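Phenylalanine ammonia-lyase (Rhodosporidium toruloides, PDB 1Y2M) catalyses the non-oxidative deamination of L-phenylalanine and L-tyrosine to trans-cinnamic acid and p-coumaric acid, working as a homotetramer built as a dimer of dimers. Local coordinates at the interface of chains A and B and the interface of chains A and C. Numbering follows the deposited sequence. Chains: chain A/B/C, Phenylalanine ammonia-lyase.

Contact 1: the interface of chains A and B. Residues chain A 355, 583; chain B 584, 591, 599.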
# COMPACT_ATOMS: atom_id res chain seq x y z
N GLU A 355 -32.33 -22.02 19.40
CA GLU A 355 -31.58 -22.91 18.52
C GLU A 355 -30.55 -22.18 17.66
O GLU A 355 -29.97 -22.77 16.76
CB GLU A 355 -32.55 -23.68 17.63
CG GLU A 355 -33.49 -24.55 18.42
CD GLU A 355 -34.50 -25.25 17.53
OE1 GLU A 355 -34.39 -25.13 16.29
OE2 GLU A 355 -35.37 -25.93 18.11
N LYS A 583 -36.10 -28.54 8.02
CA LYS A 583 -34.94 -28.14 8.76
C LYS A 583 -33.76 -29.04 8.43
O LYS A 583 -32.61 -28.57 8.38
CB LYS A 583 -35.19 -28.11 10.28
CG LYS A 583 -35.36 -29.47 11.00
CD LYS A 583 -35.34 -29.32 12.54
CE LYS A 583 -36.11 -30.48 13.26
NZ LYS A 583 -35.68 -30.67 14.68
N ARG B 584 -25.38 -35.80 14.75
CA ARG B 584 -26.38 -34.73 14.93
C ARG B 584 -25.87 -33.65 15.86
O ARG B 584 -25.99 -32.44 15.58
CB ARG B 584 -27.73 -35.30 15.42
CG ARG B 584 -28.81 -34.25 15.58
CD ARG B 584 -29.09 -33.46 14.34
NE ARG B 584 -30.19 -32.52 14.52
CZ ARG B 584 -30.44 -31.55 13.68
NH1 ARG B 584 -29.70 -31.42 12.58
NH2 ARG B 584 -31.43 -30.70 13.92
N TYR B 591 -27.84 -24.83 19.89
CA TYR B 591 -29.09 -25.03 20.63
C TYR B 591 -28.89 -24.93 22.13
O TYR B 591 -27.87 -25.38 22.68
CB TYR B 591 -29.67 -26.42 20.41
CG TYR B 591 -30.32 -26.76 19.08
CD1 TYR B 591 -29.81 -26.29 17.85
CD2 TYR B 591 -31.48 -27.56 19.05
CE1 TYR B 591 -30.42 -26.63 16.65
CE2 TYR B 591 -32.07 -27.91 17.86
CZ TYR B 591 -31.55 -27.45 16.68
OH TYR B 591 -32.19 -27.81 15.54
N ASP B 599 -33.87 -33.03 20.50
CA ASP B 599 -33.58 -33.08 19.06
C ASP B 599 -32.72 -34.29 18.72
O ASP B 599 -33.08 -35.07 17.84
CB ASP B 599 -32.92 -31.79 18.58
CG ASP B 599 -32.41 -31.89 17.15
OD1 ASP B 599 -33.14 -31.46 16.23
OD2 ASP B 599 -31.30 -32.40 16.93

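Contact 2: the interface of chains A and C. Residues chain A 427, 482, 485-487; chain C 485-487, 490.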
# COMPACT_ATOMS: atom_id res chain seq x y z
N LEU A 427 -10.07 2.51 -5.73
CA LEU A 427 -10.44 2.02 -4.40
C LEU A 427 -11.92 1.58 -4.39
O LEU A 427 -12.26 0.54 -3.89
CB LEU A 427 -10.25 3.09 -3.33
CG LEU A 427 -10.54 2.68 -1.89
CD1 LEU A 427 -9.74 1.44 -1.46
CD2 LEU A 427 -10.25 3.84 -0.97
N GLY A 482 -7.44 -5.71 -4.41
CA GLY A 482 -7.01 -5.06 -3.18
C GLY A 482 -5.64 -4.43 -3.35
O GLY A 482 -5.40 -3.27 -2.99
N ALA A 485 -5.59 -1.35 -5.60
CA ALA A 485 -6.21 -0.14 -5.00
C ALA A 485 -5.31 0.78 -4.19
O ALA A 485 -5.76 1.86 -3.80
CB ALA A 485 -7.41 -0.53 -4.17
N ASN A 486 -4.08 0.37 -3.86
CA ASN A 486 -3.15 1.32 -3.19
C ASN A 486 -2.93 2.50 -4.16
O ASN A 486 -3.02 2.36 -5.38
CB ASN A 486 -1.85 0.64 -2.90
CG ASN A 486 -2.00 -0.47 -1.90
OD1 ASN A 486 -2.62 -0.26 -0.83
ND2 ASN A 486 -1.48 -1.65 -2.22
N PRO A 487 -2.70 3.69 -3.58
CA PRO A 487 -2.55 4.88 -4.42
C PRO A 487 -1.25 4.87 -5.22
O PRO A 487 -0.22 4.36 -4.71
CB PRO A 487 -2.49 6.02 -3.43
CG PRO A 487 -2.09 5.39 -2.09
CD PRO A 487 -2.66 3.99 -2.14
N ALA C 485 -0.99 6.92 3.93
CA ALA C 485 -2.04 7.13 2.87
C ALA C 485 -2.58 5.92 2.19
O ALA C 485 -3.61 5.99 1.45
CB ALA C 485 -1.57 8.14 1.83
N ASN C 486 -1.93 4.75 2.31
CA ASN C 486 -2.50 3.51 1.77
C ASN C 486 -3.83 3.23 2.42
O ASN C 486 -4.05 3.59 3.58
CB ASN C 486 -1.56 2.31 1.96
CG ASN C 486 -0.27 2.47 1.18
OD1 ASN C 486 -0.32 2.76 -0.04
ND2 ASN C 486 0.86 2.38 1.89
N PRO C 487 -4.75 2.62 1.67
CA PRO C 487 -6.08 2.41 2.26
C PRO C 487 -6.10 1.34 3.34
O PRO C 487 -5.37 0.36 3.28
CB PRO C 487 -6.93 1.96 1.08
CG PRO C 487 -5.97 1.40 0.08
CD PRO C 487 -4.70 2.21 0.24
N THR C 490 -9.24 -1.90 2.16
CA THR C 490 -8.94 -3.10 1.38
C THR C 490 -8.51 -4.28 2.26
O THR C 490 -8.12 -5.34 1.73
CB THR C 490 -7.80 -2.81 0.41
OG1 THR C 490 -6.69 -2.24 1.11
CG2 THR C 490 -8.26 -1.86 -0.69
O HOH W 1 0.97 2.96 -2.66
O HOH W 2 -3.27 -0.93 2.00
O HOH W 3 -4.74 -2.04 -0.69

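Contact 1: the interface of chains A and B
A:Glu355 lies flat on one face of the B:Tyr591 ring, an aliphatic-on-aromatic stack between subunits that ends in a carboxylate. CG of A:Glu355 sits over the middle of the B:Tyr591 ring, 3.6 Å from its centroid, in a CH-pi contact. The chain runs extended beyond CG (chi2 177°), which carries the carboxylate across the ring toward the phenol end, and the planes of carboxylate and ring are only 2° apart. CD of A:Glu355 packs 3.6 Å from ring carbon CE2 of B:Tyr591, while the phenol OH of B:Tyr591 has OE1 of A:Glu355 at 3.6 Å, a contact of stacked groups. Were B:Tyr591 replaced by an alanine, the A:Glu355 side chain would probably lose the flat surface it rests on, its carboxylate freer to turn.

The charged group is centred on B:Asp599 and shows how one carboxylate can serve its own subunit and a neighbour at once. B:Arg584 grips it side-on: NE of B:Arg584 donates to OD2 of B:Asp599 at 2.6 Å, on the syn side, and NH2 to OD1 of B:Asp599 at 3.0 Å, both acceptors lying close to the guanidinium plane. From chain A, the side-chain amine NZ of A:Lys583 approaches OD1 of B:Asp599 nearly in line with its C-O bond, a salt bridge of 3.1 Å, although this lysine is poorly ordered. The carboxylate probably offsets the neighbouring positive charges.

Together the stack and the ion cluster help to join two subunits of the homotetramer.

Contact 2: the interface of chains A and C
Water 3 is gripped from both subunits: it meets the backbone O of A:Gly482 at 2.7 Å, the amide OD1 of A:Asn486 at 2.8 Å and the hydroxyl OG1 of C:Thr490 at 2.7 Å. With chi1 at 52°, OG1 of this threonine turns to the water while methyl CG2 points into chain A. Water 2 joins OD1 of A:Asn486 to the backbone O of C:Pro487, and its two-fold counterpart, water 1, links the backbone O of A:Pro487 to OD1 of C:Asn486. Bound water can thus complete polar links where identical chains meet on a two-fold, here in the A-C interface of the homotetramer.

The apolar part centres on paired prolines, which reach toward each other from opposite subunits. CD of A:Pro487 and CD of C:Pro487 come within 3.6 Å. CD of A:Pro487 also lies 3.4 Å from OD1 of C:Asn486, and the twin pair, CD of C:Pro487 and OD1 of A:Asn486, matches it. The two asparagine side chains cross with their amide planes 71° apart. CG2 of C:Thr490 packs against CD1 of A:Leu427 (3.7 Å) and CB of A:Ala485 (3.8 Å), which sit together on its chain A side; the leucine methyl also touches CB of C:Pro487.

In the fold, the patch gathers where helix 468-484 ends and its chain passes through residues 485-487 toward the short 3-10 helix 489-491; helix 416-443 supplies A:Leu427 alongside.

The centres of the C-alpha atoms of contact 1 and contact 2 lie about 43 Å apart, and the two have no residue in common. Chain A takes part in both, meeting chain B through the loop at residue 355 and helix 569-585, and chain C through helices 416-443 and 468-484 and the turn after the latter. Each lies within a two-fold interface and so recurs with the chains exchanged. They also differ in character: contact 1 combines an aromatic stack with charges, contact 2 small apolar groups with bridging water. One subunit thus presents separate surfaces to two partners, consistent with a tetramer assembled as a dimer of dimers.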